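Pks18 (PDB 1TED) probably makes tri- and tetraketide alpha-pyrones by extending medium- and long-chain acyl-CoA starters with malonyl-CoA as a type III polyketide synthase. Local coordinates at residues Ser305-Pro317 / Leu348-Val360. Residues are numbered along the deposited sequence; the frame is centred on the assembly and turned at random.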
loop_
_atom_site.group_PDB
_atom_site.type_symbol
_atom_site.label_atom_id
_atom_site.label_comp_id
_atom_site.label_asym_id
_atom_site.label_seq_id
_atom_site.Cartn_x
_atom_site.Cartn_y
_atom_site.Cartn_z
ATOM N N SER A 305 28.249 -18.204 6.786
ATOM C CA SER A 305 29.426 -17.948 7.625
ATOM C C SER A 305 30.214 -16.684 7.269
ATOM O O SER A 305 31.044 -16.229 8.054
ATOM C CB SER A 305 30.376 -19.149 7.574
ATOM O OG SER A 305 30.853 -19.366 6.256
ATOM N N ASP A 306 29.970 -16.124 6.089
ATOM C CA ASP A 306 30.663 -14.908 5.664
ATOM C C ASP A 306 30.073 -13.644 6.281
ATOM O O ASP A 306 30.744 -12.617 6.363
ATOM C CB ASP A 306 30.573 -14.724 4.147
ATOM C CG ASP A 306 31.333 -15.764 3.377
ATOM O OD1 ASP A 306 32.495 -16.049 3.742
ATOM O OD2 ASP A 306 30.771 -16.278 2.389
ATOM N N ILE A 307 28.822 -13.723 6.713
ATOM C CA ILE A 307 28.114 -12.559 7.235
ATOM C C ILE A 307 28.447 -11.957 8.606
ATOM O O ILE A 307 28.495 -12.658 9.608
ATOM C CB ILE A 307 26.575 -12.828 7.189
ATOM C CG1 ILE A 307 26.152 -13.199 5.760
ATOM C CG2 ILE A 307 25.810 -11.621 7.697
ATOM C CD1 ILE A 307 26.535 -12.154 4.688
ATOM N N ASP A 308 28.676 -10.643 8.625
ATOM C CA ASP A 308 28.917 -9.885 9.865
ATOM C C ASP A 308 27.566 -9.190 10.030
ATOM O O ASP A 308 27.117 -8.517 9.104
ATOM C CB ASP A 308 29.931 -8.748 9.686
ATOM C CG ASP A 308 31.109 -9.114 8.815
ATOM O OD1 ASP A 308 31.980 -9.885 9.281
ATOM O OD2 ASP A 308 31.167 -8.610 7.668
ATOM N N LEU A 309 26.903 -9.322 11.164
ATOM C CA LEU A 309 25.609 -8.645 11.328
ATOM C C LEU A 309 24.412 -9.381 10.745
ATOM O O LEU A 309 24.317 -9.623 9.540
ATOM C CB LEU A 309 25.616 -7.238 10.706
ATOM C CG LEU A 309 26.688 -6.204 11.061
ATOM C CD1 LEU A 309 26.474 -4.943 10.239
ATOM C CD2 LEU A 309 26.636 -5.901 12.541
ATOM N N TRP A 310 23.490 -9.718 11.624
ATOM C CA TRP A 310 22.265 -10.366 11.238
ATOM C C TRP A 310 21.159 -9.512 11.834
ATOM O O TRP A 310 20.899 -9.555 13.035
ATOM C CB TRP A 310 22.218 -11.796 11.774
ATOM C CG TRP A 310 23.120 -12.729 11.007
ATOM C CD1 TRP A 310 24.400 -13.094 11.329
ATOM C CD2 TRP A 310 22.823 -13.378 9.762
ATOM N NE1 TRP A 310 24.914 -13.924 10.364
ATOM C CE2 TRP A 310 23.967 -14.115 9.390
ATOM C CE3 TRP A 310 21.700 -13.406 8.925
ATOM C CZ2 TRP A 310 24.021 -14.874 8.214
ATOM C CZ3 TRP A 310 21.755 -14.161 7.750
ATOM C CH2 TRP A 310 22.910 -14.884 7.411
ATOM N N ALA A 311 20.538 -8.700 10.988
ATOM C CA ALA A 311 19.444 -7.835 11.421
ATOM C C ALA A 311 18.152 -8.636 11.319
ATOM O O ALA A 311 17.372 -8.494 10.368
ATOM C CB ALA A 311 19.378 -6.570 10.543
ATOM N N ILE A 312 17.947 -9.498 12.306
ATOM C CA ILE A 312 16.769 -10.342 12.359
ATOM C C ILE A 312 15.618 -9.574 12.980
ATOM O O ILE A 312 15.757 -9.021 14.069
ATOM C CB ILE A 312 17.041 -11.600 13.204
ATOM C CG1 ILE A 312 18.191 -12.402 12.576
ATOM C CG2 ILE A 312 15.764 -12.426 13.336
ATOM C CD1 ILE A 312 18.639 -13.590 13.403
ATOM N N HIS A 313 14.483 -9.529 12.290
ATOM C CA HIS A 313 13.337 -8.823 12.831
ATOM C C HIS A 313 13.045 -9.281 14.259
ATOM O O HIS A 313 12.710 -10.443 14.489
ATOM C CB HIS A 313 12.087 -9.057 11.992
ATOM C CG HIS A 313 10.853 -8.510 12.633
ATOM N ND1 HIS A 313 10.682 -7.163 12.873
ATOM C CD2 HIS A 313 9.800 -9.130 13.214
ATOM C CE1 HIS A 313 9.584 -6.977 13.582
ATOM N NE2 HIS A 313 9.031 -8.156 13.803
ATOM N N PRO A 314 13.157 -8.362 15.232
ATOM C CA PRO A 314 12.897 -8.701 16.637
ATOM C C PRO A 314 11.412 -8.706 16.980
ATOM O O PRO A 314 10.948 -7.906 17.782
ATOM C CB PRO A 314 13.679 -7.634 17.394
ATOM C CG PRO A 314 13.576 -6.441 16.485
ATOM C CD PRO A 314 13.748 -7.015 15.106
ATOM N N GLY A 315 10.674 -9.632 16.377
ATOM C CA GLY A 315 9.246 -9.718 16.611
ATOM C C GLY A 315 8.881 -10.359 17.929
ATOM O O GLY A 315 7.744 -10.245 18.384
ATOM N N GLY A 316 9.842 -11.027 18.554
ATOM C CA GLY A 316 9.581 -11.683 19.823
ATOM C C GLY A 316 10.585 -12.791 20.065
ATOM O O GLY A 316 11.204 -13.289 19.123
ATOM N N PRO A 317 10.770 -13.214 21.318
ATOM C CA PRO A 317 11.740 -14.282 21.585
ATOM C C PRO A 317 11.702 -15.486 20.635
ATOM O O PRO A 317 12.740 -15.894 20.127
ATOM C CB PRO A 317 11.453 -14.655 23.048
ATOM C CG PRO A 317 10.011 -14.223 23.238
ATOM C CD PRO A 317 9.982 -12.909 22.523
ATOM N N LEU A 348 6.548 -3.804 14.866
ATOM C CA LEU A 348 6.226 -4.207 13.508
ATOM C C LEU A 348 7.281 -3.777 12.475
ATOM O O LEU A 348 8.476 -3.996 12.689
ATOM C CB LEU A 348 4.832 -3.670 13.151
ATOM C CG LEU A 348 3.639 -4.481 13.688
ATOM C CD1 LEU A 348 3.917 -4.999 15.074
ATOM C CD2 LEU A 348 2.385 -3.637 13.691
ATOM N N SER A 349 6.843 -3.168 11.373
ATOM C CA SER A 349 7.750 -2.745 10.305
ATOM C C SER A 349 8.926 -1.893 10.748
ATOM O O SER A 349 9.996 -1.946 10.156
ATOM C CB SER A 349 6.976 -1.989 9.224
ATOM O OG SER A 349 6.299 -0.864 9.758
ATOM N N VAL A 350 8.722 -1.112 11.797
ATOM C CA VAL A 350 9.742 -0.212 12.310
ATOM C C VAL A 350 10.983 -0.868 12.918
ATOM O O VAL A 350 12.095 -0.350 12.777
ATOM C CB VAL A 350 9.123 0.709 13.385
ATOM C CG1 VAL A 350 10.193 1.581 14.013
ATOM C CG2 VAL A 350 8.010 1.546 12.772
ATOM N N SER A 351 10.786 -2.002 13.589
ATOM C CA SER A 351 11.864 -2.697 14.288
ATOM C C SER A 351 13.127 -3.016 13.506
ATOM O O SER A 351 14.238 -2.839 14.004
ATOM C CB SER A 351 11.317 -3.964 14.933
ATOM O OG SER A 351 10.316 -3.626 15.877
ATOM N N LEU A 352 12.971 -3.482 12.281
ATOM C CA LEU A 352 14.135 -3.805 11.484
ATOM C C LEU A 352 15.033 -2.571 11.350
ATOM O O LEU A 352 16.253 -2.676 11.407
ATOM C CB LEU A 352 13.678 -4.311 10.111
ATOM C CG LEU A 352 14.594 -5.277 9.361
ATOM C CD1 LEU A 352 15.082 -6.364 10.300
ATOM C CD2 LEU A 352 13.828 -5.882 8.182
ATOM N N ILE A 353 14.437 -1.392 11.206
ATOM C CA ILE A 353 15.247 -0.183 11.051
ATOM C C ILE A 353 15.925 0.271 12.350
ATOM O O ILE A 353 17.002 0.860 12.312
ATOM C CB ILE A 353 14.414 0.957 10.411
ATOM C CG1 ILE A 353 13.988 0.533 9.001
ATOM C CG2 ILE A 353 15.237 2.227 10.315
ATOM C CD1 ILE A 353 12.968 1.435 8.362
ATOM N N PHE A 354 15.310 -0.020 13.496
ATOM C CA PHE A 354 15.921 0.315 14.784
ATOM C C PHE A 354 17.160 -0.560 14.896
ATOM O O PHE A 354 18.200 -0.140 15.396
ATOM C CB PHE A 354 14.988 -0.019 15.944
ATOM C CG PHE A 354 14.146 1.130 16.405
ATOM C CD1 PHE A 354 13.321 1.808 15.519
ATOM C CD2 PHE A 354 14.123 1.487 17.749
ATOM C CE1 PHE A 354 12.473 2.828 15.965
ATOM C CE2 PHE A 354 13.280 2.505 18.209
ATOM C CZ PHE A 354 12.448 3.176 17.310
ATOM N N VAL A 355 17.030 -1.792 14.414
ATOM C CA VAL A 355 18.119 -2.752 14.441
ATOM C C VAL A 355 19.310 -2.299 13.614
ATOM O O VAL A 355 20.454 -2.377 14.060
ATOM C CB VAL A 355 17.635 -4.119 13.934
ATOM C CG1 VAL A 355 18.820 -5.043 13.683
ATOM C CG2 VAL A 355 16.705 -4.728 14.965
ATOM N N LEU A 356 19.028 -1.824 12.408
ATOM C CA LEU A 356 20.048 -1.353 11.485
ATOM C C LEU A 356 20.802 -0.157 12.069
ATOM O O LEU A 356 22.024 -0.082 11.955
ATOM C CB LEU A 356 19.380 -1.012 10.139
ATOM C CG LEU A 356 20.156 -0.742 8.840
ATOM C CD1 LEU A 356 20.730 0.643 8.891
ATOM C CD2 LEU A 356 21.260 -1.769 8.628
ATOM N N GLU A 357 20.085 0.762 12.721
ATOM C CA GLU A 357 20.725 1.937 13.322
ATOM C C GLU A 357 21.771 1.586 14.387
ATOM O O GLU A 357 22.789 2.252 14.497
ATOM C CB GLU A 357 19.676 2.889 13.933
ATOM C CG GLU A 357 20.286 4.126 14.631
ATOM C CD GLU A 357 19.243 5.137 15.090
ATOM O OE1 GLU A 357 18.417 4.809 15.965
ATOM O OE2 GLU A 357 19.242 6.270 14.569
ATOM N N THR A 358 21.510 0.554 15.181
ATOM C CA THR A 358 22.453 0.137 16.218
ATOM C C THR A 358 23.735 -0.381 15.575
ATOM O O THR A 358 24.836 -0.093 16.045
ATOM C CB THR A 358 21.859 -0.989 17.101
ATOM O OG1 THR A 358 20.762 -0.469 17.865
ATOM C CG2 THR A 358 22.919 -1.552 18.050
ATOM N N MET A 359 23.582 -1.145 14.495
ATOM C CA MET A 359 24.720 -1.715 13.782
ATOM C C MET A 359 25.531 -0.611 13.126
ATOM O O MET A 359 26.750 -0.726 12.970
ATOM C CB MET A 359 24.238 -2.716 12.725
ATOM C CG MET A 359 23.470 -3.907 13.315
ATOM S SD MET A 359 22.781 -4.997 12.046
ATOM C CE MET A 359 22.540 -6.543 12.979
ATOM N N VAL A 360 24.847 0.462 12.744
ATOM C CA VAL A 360 25.505 1.599 12.121
ATOM C C VAL A 360 26.331 2.344 13.172
ATOM O O VAL A 360 27.517 2.617 12.970
ATOM C CB VAL A 360 24.465 2.558 11.501
ATOM C CG1 VAL A 360 25.143 3.830 11.004
ATOM C CG2 VAL A 360 23.745 1.857 10.356
#
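M359 and V355, on helix 349-361 of this thiolase fold, rise against L309, A311 and P314, on and beside strand 310-312, an edge strand of the large mixed sheet within this chain. The axes of strand and helix run nearly antiparallel (157°) and approach to 8.1 Å. No hydrogen bond joins them; A311 and, just beyond the strand, H313 pair with strand 370-378, and the helix contact is mainly apolar. L309 and M359 lie alongside each other, pointing opposite ways, with L309 CD2 3.8 Å from M359 CG. Extended beyond CG, the methionine carries its CE methyl up to the backbone, 3.4 Å from W310 O. The small A311 lets the helix come close: its CB meets V355 CG1 at 3.5 Å, with M359 CE at a second side. V355 splits its two methyls between neighbours, since CG2 turns from A311 to P314 CD at 3.7 Å. L352 CD1 reaches the A311 carbonyl and the backbone N of H313. At the end of the strand lies the catalytic region, where the H313 side chain comes within about 3 Å of that of C175, the probable nucleophile, consistent with the active-site histidine of chalcone synthase-like enzymes. With CG anti to its backbone N (chi1 172°), H313 sends its ring over the start of the helix, where L352 N sits at the ring edge. L348, just before S349, also touches bound myristic acid. S351 OG is held by M347 N, while its CB packs on P314 CG, and H313 CE1 lies 3.3 Å from L348 O.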